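Long-range contact in putative ABC transporter (Thermobispora bispora, PDB 4PE6), which probably binds a carbohydrate or related small solute for uptake by an ABC transporter, and holds a trihydroxybutanoic acid in this crystal: residues D260-A270 and Y308-F318. Numbering follows the deposited sequence.
Sequences DPAQSVAALWA and YAAWPWTRELF
A266 and A270 meet the rings that 308-318 sends against helix 263-275. A266 CB lies over one face of W313, 4.3 Å from the centroid of its five-membered ring. A270 CB touches F318 CZ at 3.5 Å. F318 turns a face to the helix, and W269 CB sits above it, 4.0 Å from the ring centroid. L124 of strand 122-126 touches both A266 and F318.

W269 has CG anti to its carbonyl carbon (chi1 -61°), which lays the indole along the start of helix 315-327. R315 CB lies over one indole face, 3.8 Å from the centroid of the six-membered ring, and the extended chain leaves past CE3. Beyond the ring, R315 NH2 forms salt bridges with D273 and E276. W269 NE1 also donates to W313 O at 3.3 Å, from above the carbonyl plane. With an alanine here, R315 would probably lose the flat surface under its aliphatic chain, and W313 O this donor.

At the polar edge, D260 uses both carboxylate oxygens. OD2 receives W313 NE1 at 2.8 Å, nearly straight (169°) and in the indole plane. OD1 takes W311 N at 2.9 Å, from above the carboxylate plane. D260 N donates to N126 OD1. Segment 308-318 thus packs along helix 263-275 of a periplasmic-binding-protein fold, leading away from the ligand pocket, with the Y308 side chain about 7 Å from the bound trihydroxybutanoic acid.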
ATOM      1  N   ASP A 260       2.366   1.243   4.143  1.00 16.85           N
ATOM      2  CA  ASP A 260       1.594   1.236   5.388  1.00 17.45           C
ATOM      3  C   ASP A 260       0.118   1.419   5.119  1.00 17.25           C
ATOM      4  O   ASP A 260      -0.295   2.483   4.659  1.00 16.86           O
ATOM      5  CB  ASP A 260       2.100   2.378   6.283  1.00 17.92           C
ATOM      6  CG  ASP A 260       1.335   2.518   7.593  1.00 18.58           C
ATOM      7  OD1 ASP A 260       0.724   1.546   8.100  1.00 19.16           O
ATOM      8  OD2 ASP A 260       1.371   3.633   8.141  1.00 18.91           O
ATOM      9  N   PRO A 261      -0.702   0.381   5.394  1.00 17.49           N
ATOM     10  CA  PRO A 261      -2.143   0.540   5.220  1.00 17.60           C
ATOM     11  C   PRO A 261      -2.726   1.657   6.075  1.00 17.81           C
ATOM     12  O   PRO A 261      -3.725   2.255   5.686  1.00 18.01           O
ATOM     13  CB  PRO A 261      -2.722  -0.821   5.656  1.00 18.07           C
ATOM     14  CG  PRO A 261      -1.595  -1.774   5.538  1.00 18.06           C
ATOM     15  CD  PRO A 261      -0.349  -0.977   5.832  1.00 17.87           C
ATOM     16  N   ALA A 262      -2.104   1.935   7.221  1.00 18.02           N
ATOM     17  CA  ALA A 262      -2.549   2.974   8.104  1.00 18.10           C
ATOM     18  C   ALA A 262      -2.201   4.391   7.649  1.00 17.55           C
ATOM     19  O   ALA A 262      -2.369   5.334   8.391  1.00 17.78           O
ATOM     20  CB  ALA A 262      -2.059   2.705   9.533  1.00 18.86           C
ATOM     21  N   GLN A 263      -1.752   4.562   6.409  1.00 16.85           N
ATOM     22  CA  GLN A 263      -1.826   5.878   5.811  1.00 16.32           C
ATOM     23  C   GLN A 263      -3.233   6.462   5.894  1.00 16.08           C
ATOM     24  O   GLN A 263      -3.380   7.674   5.976  1.00 15.89           O
ATOM     25  CB  GLN A 263      -1.396   5.858   4.372  1.00 16.04           C
ATOM     26  CG  GLN A 263       0.099   5.740   4.164  1.00 16.13           C
ATOM     27  CD  GLN A 263       0.409   5.519   2.706  1.00 16.04           C
ATOM     28  OE1 GLN A 263       0.662   6.472   1.982  1.00 16.01           O
ATOM     29  NE2 GLN A 263       0.370   4.248   2.257  1.00 16.04           N
ATOM     30  N   SER A 264      -4.265   5.608   5.876  1.00 16.02           N
ATOM     31  CA  SER A 264      -5.617   6.083   6.016  1.00 16.06           C
ATOM     32  C   SER A 264      -5.889   6.745   7.380  1.00 16.39           C
ATOM     33  O   SER A 264      -6.679   7.700   7.477  1.00 16.18           O
ATOM     34  CB  SER A 264      -6.620   4.940   5.779  1.00 16.33           C
ATOM     35  OG  SER A 264      -6.445   3.927   6.760  1.00 16.69           O
ATOM     36  N   VAL A 265      -5.276   6.200   8.423  1.00 16.83           N
ATOM     37  CA  VAL A 265      -5.448   6.726   9.761  1.00 17.42           C
ATOM     38  C   VAL A 265      -4.669   8.034   9.884  1.00 17.16           C
ATOM     39  O   VAL A 265      -5.149   9.005  10.446  1.00 17.15           O
ATOM     40  CB  VAL A 265      -4.931   5.737  10.806  1.00 18.10           C
ATOM     41  CG1 VAL A 265      -5.004   6.347  12.180  1.00 18.83           C
ATOM     42  CG2 VAL A 265      -5.736   4.439  10.775  1.00 18.61           C
ATOM     43  N   ALA A 266      -3.460   8.054   9.350  1.00 17.10           N
ATOM     44  CA  ALA A 266      -2.687   9.301   9.319  1.00 17.14           C
ATOM     45  C   ALA A 266      -3.432  10.385   8.530  1.00 16.91           C
ATOM     46  O   ALA A 266      -3.398  11.548   8.889  1.00 17.04           O
ATOM     47  CB  ALA A 266      -1.309   9.059   8.718  1.00 17.10           C
ATOM     48  N   ALA A 267      -4.098   9.998   7.441  1.00 16.82           N
ATOM     49  CA  ALA A 267      -4.879  10.946   6.636  1.00 16.65           C
ATOM     50  C   ALA A 267      -6.064  11.509   7.438  1.00 17.05           C
ATOM     51  O   ALA A 267      -6.388  12.681   7.322  1.00 16.75           O
ATOM     52  CB  ALA A 267      -5.363  10.274   5.364  1.00 16.45           C
ATOM     53  N   LEU A 268      -6.681  10.672   8.270  1.00 17.67           N
ATOM     54  CA  LEU A 268      -7.744  11.126   9.173  1.00 18.47           C
ATOM     55  C   LEU A 268      -7.224  12.225  10.103  1.00 19.08           C
ATOM     56  O   LEU A 268      -7.874  13.252  10.284  1.00 19.53           O
ATOM     57  CB  LEU A 268      -8.255   9.948  10.011  1.00 18.86           C
ATOM     58  CG  LEU A 268      -9.255  10.218  11.129  1.00 19.43           C
ATOM     59  CD1 LEU A 268     -10.512  10.881  10.608  1.00 19.35           C
ATOM     60  CD2 LEU A 268      -9.585   8.943  11.883  1.00 20.11           C
ATOM     61  N   TRP A 269      -6.069  11.991  10.723  1.00 19.81           N
ATOM     62  CA  TRP A 269      -5.494  12.979  11.643  1.00 20.34           C
ATOM     63  C   TRP A 269      -5.099  14.246  10.906  1.00 19.95           C
ATOM     64  O   TRP A 269      -5.344  15.342  11.392  1.00 20.23           O
ATOM     65  CB  TRP A 269      -4.312  12.421  12.419  1.00 21.23           C
ATOM     66  CG  TRP A 269      -4.693  11.235  13.292  1.00 22.33           C
ATOM     67  CD1 TRP A 269      -4.094  10.025  13.310  1.00 22.92           C
ATOM     68  CD2 TRP A 269      -5.759  11.169  14.243  1.00 23.61           C
ATOM     69  NE1 TRP A 269      -4.711   9.191  14.218  1.00 23.70           N
ATOM     70  CE2 TRP A 269      -5.749   9.863  14.793  1.00 24.39           C
ATOM     71  CE3 TRP A 269      -6.727  12.080  14.684  1.00 24.41           C
ATOM     72  CZ2 TRP A 269      -6.659   9.448  15.770  1.00 25.60           C
ATOM     73  CZ3 TRP A 269      -7.622  11.677  15.680  1.00 25.83           C
ATOM     74  CH2 TRP A 269      -7.593  10.357  16.192  1.00 26.15           C
ATOM     75  N   ALA A 270      -4.516  14.101   9.726  1.00 19.39           N
ATOM     76  CA  ALA A 270      -4.257  15.265   8.877  1.00 19.16           C
ATOM     77  C   ALA A 270      -5.527  16.082   8.611  1.00 18.78           C
ATOM     78  O   ALA A 270      -5.544  17.303   8.752  1.00 18.43           O
ATOM     79  CB  ALA A 270      -3.620  14.828   7.566  1.00 19.08           C
ATOM     80  N   TYR A 308      -2.757  -7.097   7.722  1.00 23.16           N
ATOM     81  CA  TYR A 308      -1.485  -6.590   7.238  1.00 21.96           C
ATOM     82  C   TYR A 308      -0.846  -5.686   8.300  1.00 21.85           C
ATOM     83  O   TYR A 308      -1.534  -4.954   9.023  1.00 22.42           O
ATOM     84  CB  TYR A 308      -1.687  -5.818   5.915  1.00 21.18           C
ATOM     85  CG  TYR A 308      -1.931  -6.718   4.731  1.00 21.05           C
ATOM     86  CD1 TYR A 308      -3.079  -7.509   4.656  1.00 21.69           C
ATOM     87  CD2 TYR A 308      -0.997  -6.817   3.701  1.00 20.87           C
ATOM     88  CE1 TYR A 308      -3.307  -8.333   3.573  1.00 22.04           C
ATOM     89  CE2 TYR A 308      -1.217  -7.642   2.611  1.00 21.16           C
ATOM     90  CZ  TYR A 308      -2.375  -8.397   2.551  1.00 21.68           C
ATOM     91  OH  TYR A 308      -2.618  -9.215   1.489  1.00 22.09           O
ATOM     92  N   ALA A 309       0.474  -5.733   8.380  1.00 21.92           N
ATOM     93  CA  ALA A 309       1.226  -4.884   9.289  1.00 22.19           C
ATOM     94  C   ALA A 309       0.957  -3.426   8.937  1.00 21.78           C
ATOM     95  O   ALA A 309       0.941  -3.045   7.741  1.00 21.21           O
ATOM     96  CB  ALA A 309       2.717  -5.189   9.206  1.00 22.55           C
ATOM     97  N   ALA A 310       0.745  -2.630   9.975  1.00 22.02           N
ATOM     98  CA  ALA A 310       0.317  -1.237   9.864  1.00 21.95           C
ATOM     99  C   ALA A 310       0.864  -0.442  11.041  1.00 22.88           C
ATOM    100  O   ALA A 310       0.937  -0.971  12.137  1.00 23.56           O
ATOM    101  CB  ALA A 310      -1.204  -1.174   9.837  1.00 21.84           C
ATOM    102  N   TRP A 311       1.279   0.812  10.831  1.00 22.60           N
ATOM    103  CA  TRP A 311       1.790   1.590  11.951  1.00 23.79           C
ATOM    104  C   TRP A 311       0.605   2.160  12.757  1.00 24.41           C
ATOM    105  O   TRP A 311      -0.386   2.619  12.174  1.00 23.82           O
ATOM    106  CB  TRP A 311       2.729   2.703  11.482  1.00 23.70           C
ATOM    107  CG  TRP A 311       3.954   2.239  10.764  1.00 23.70           C
ATOM    108  CD1 TRP A 311       4.354   2.614   9.511  1.00 23.38           C
ATOM    109  CD2 TRP A 311       4.953   1.343  11.247  1.00 24.69           C
ATOM    110  NE1 TRP A 311       5.556   2.015   9.189  1.00 23.87           N
ATOM    111  CE2 TRP A 311       5.935   1.218  10.232  1.00 24.72           C
ATOM    112  CE3 TRP A 311       5.122   0.627  12.442  1.00 25.94           C
ATOM    113  CZ2 TRP A 311       7.052   0.397  10.369  1.00 25.65           C
ATOM    114  CZ3 TRP A 311       6.240  -0.174  12.577  1.00 27.04           C
ATOM    115  CH2 TRP A 311       7.192  -0.282  11.545  1.00 26.80           C
ATOM    116  N   PRO A 312       0.671   2.088  14.094  1.00 25.86           N
ATOM    117  CA  PRO A 312      -0.449   2.582  14.896  1.00 26.67           C
ATOM    118  C   PRO A 312      -0.384   4.097  15.114  1.00 26.52           C
ATOM    119  O   PRO A 312       0.089   4.569  16.158  1.00 28.09           O
ATOM    120  CB  PRO A 312      -0.293   1.805  16.217  1.00 28.38           C
ATOM    121  CG  PRO A 312       1.186   1.609  16.339  1.00 29.10           C
ATOM    122  CD  PRO A 312       1.712   1.456  14.932  1.00 27.48           C
ATOM    123  N   TRP A 313      -0.856   4.859  14.137  1.00 25.40           N
ATOM    124  CA  TRP A 313      -0.833   6.314  14.254  1.00 25.25           C
ATOM    125  C   TRP A 313      -1.862   6.809  15.255  1.00 26.89           C
ATOM    126  O   TRP A 313      -3.047   6.499  15.152  1.00 27.84           O
ATOM    127  CB  TRP A 313      -1.059   6.984  12.888  1.00 23.50           C
ATOM    128  CG  TRP A 313      -0.062   6.571  11.908  1.00 22.32           C
ATOM    129  CD1 TRP A 313      -0.255   5.708  10.878  1.00 21.52           C
ATOM    130  CD2 TRP A 313       1.310   6.970  11.854  1.00 22.40           C
ATOM    131  NE1 TRP A 313       0.911   5.533  10.188  1.00 21.35           N
ATOM    132  CE2 TRP A 313       1.892   6.297  10.769  1.00 21.83           C
ATOM    133  CE3 TRP A 313       2.106   7.829  12.626  1.00 23.60           C
ATOM    134  CZ2 TRP A 313       3.227   6.455  10.414  1.00 22.37           C
ATOM    135  CZ3 TRP A 313       3.449   7.983  12.284  1.00 23.90           C
ATOM    136  CH2 TRP A 313       3.994   7.305  11.181  1.00 23.55           C
ATOM    137  N   THR A 314      -1.383   7.523  16.258  1.00 28.57           N
ATOM    138  CA  THR A 314      -2.220   8.331  17.112  1.00 29.97           C
ATOM    139  C   THR A 314      -2.129   9.738  16.545  1.00 29.42           C
ATOM    140  O   THR A 314      -1.257  10.047  15.734  1.00 28.29           O
ATOM    141  CB  THR A 314      -1.722   8.330  18.563  1.00 31.96           C
ATOM    142  OG1 THR A 314      -0.360   8.787  18.610  1.00 32.39           O
ATOM    143  CG2 THR A 314      -1.816   6.920  19.173  1.00 33.43           C
ATOM    144  N   ARG A 315      -3.036  10.595  16.970  1.00 30.56           N
ATOM    145  CA  ARG A 315      -2.965  11.978  16.590  1.00 30.20           C
ATOM    146  C   ARG A 315      -1.601  12.579  16.988  1.00 31.00           C
ATOM    147  O   ARG A 315      -1.002  13.342  16.222  1.00 30.21           O
ATOM    148  CB  ARG A 315      -4.118  12.747  17.224  1.00 31.14           C
ATOM    149  CG  ARG A 315      -4.426  14.014  16.475  1.00 30.30           C
ATOM    150  CD  ARG A 315      -5.638  14.736  17.024  1.00 30.69           C
ATOM    151  NE  ARG A 315      -5.997  15.808  16.111  1.00 29.73           N
ATOM    152  CZ  ARG A 315      -7.020  16.636  16.263  1.00 29.70           C
ATOM    153  NH1 ARG A 315      -7.818  16.544  17.315  1.00 31.06           N
ATOM    154  NH2 ARG A 315      -7.241  17.561  15.342  1.00 28.97           N
ATOM    155  N   GLU A 316      -1.098  12.198  18.161  1.00 32.59           N
ATOM    156  CA  GLU A 316       0.206  12.677  18.617  1.00 34.92           C
ATOM    157  C   GLU A 316       1.386  12.158  17.767  1.00 32.98           C
ATOM    158  O   GLU A 316       2.281  12.929  17.394  1.00 30.76           O
ATOM    159  CB  GLU A 316       0.414  12.335  20.113  1.00 39.46           C
ATOM    160  CG  GLU A 316       1.272  13.356  20.847  1.00 43.97           C
ATOM    161  CD  GLU A 316       0.819  14.793  20.595  1.00 46.40           C
ATOM    162  OE1 GLU A 316      -0.336  15.133  20.948  1.00 49.92           O
ATOM    163  OE2 GLU A 316       1.610  15.583  20.022  1.00 48.16           O
ATOM    164  N   LEU A 317       1.382  10.863  17.443  1.00 31.71           N
ATOM    165  CA  LEU A 317       2.440  10.312  16.580  1.00 31.58           C
ATOM    166  C   LEU A 317       2.380  10.932  15.193  1.00 29.59           C
ATOM    167  O   LEU A 317       3.412  11.232  14.608  1.00 29.63           O
ATOM    168  CB  LEU A 317       2.379   8.780  16.487  1.00 32.07           C
ATOM    169  CG  LEU A 317       2.834   8.027  17.746  1.00 34.88           C
ATOM    170  CD1 LEU A 317       2.586   6.529  17.588  1.00 35.15           C
ATOM    171  CD2 LEU A 317       4.303   8.293  18.072  1.00 36.19           C
ATOM    172  N   PHE A 318       1.168  11.145  14.684  1.00 28.03           N
ATOM    173  CA  PHE A 318       0.993  11.871  13.424  1.00 26.71           C
ATOM    174  C   PHE A 318       1.694  13.233  13.453  1.00 27.44           C
ATOM    175  O   PHE A 318       2.516  13.533  12.592  1.00 27.11           O
ATOM    176  CB  PHE A 318      -0.486  12.061  13.092  1.00 25.32           C
ATOM    177  CG  PHE A 318      -0.721  13.056  11.999  1.00 23.83           C
ATOM    178  CD1 PHE A 318      -0.479  12.715  10.689  1.00 22.89           C
ATOM    179  CD2 PHE A 318      -1.138  14.348  12.292  1.00 23.63           C
ATOM    180  CE1 PHE A 318      -0.650  13.636   9.670  1.00 22.67           C
ATOM    181  CE2 PHE A 318      -1.315  15.271  11.279  1.00 23.26           C
ATOM    182  CZ  PHE A 318      -1.084  14.914   9.966  1.00 22.76           C
TER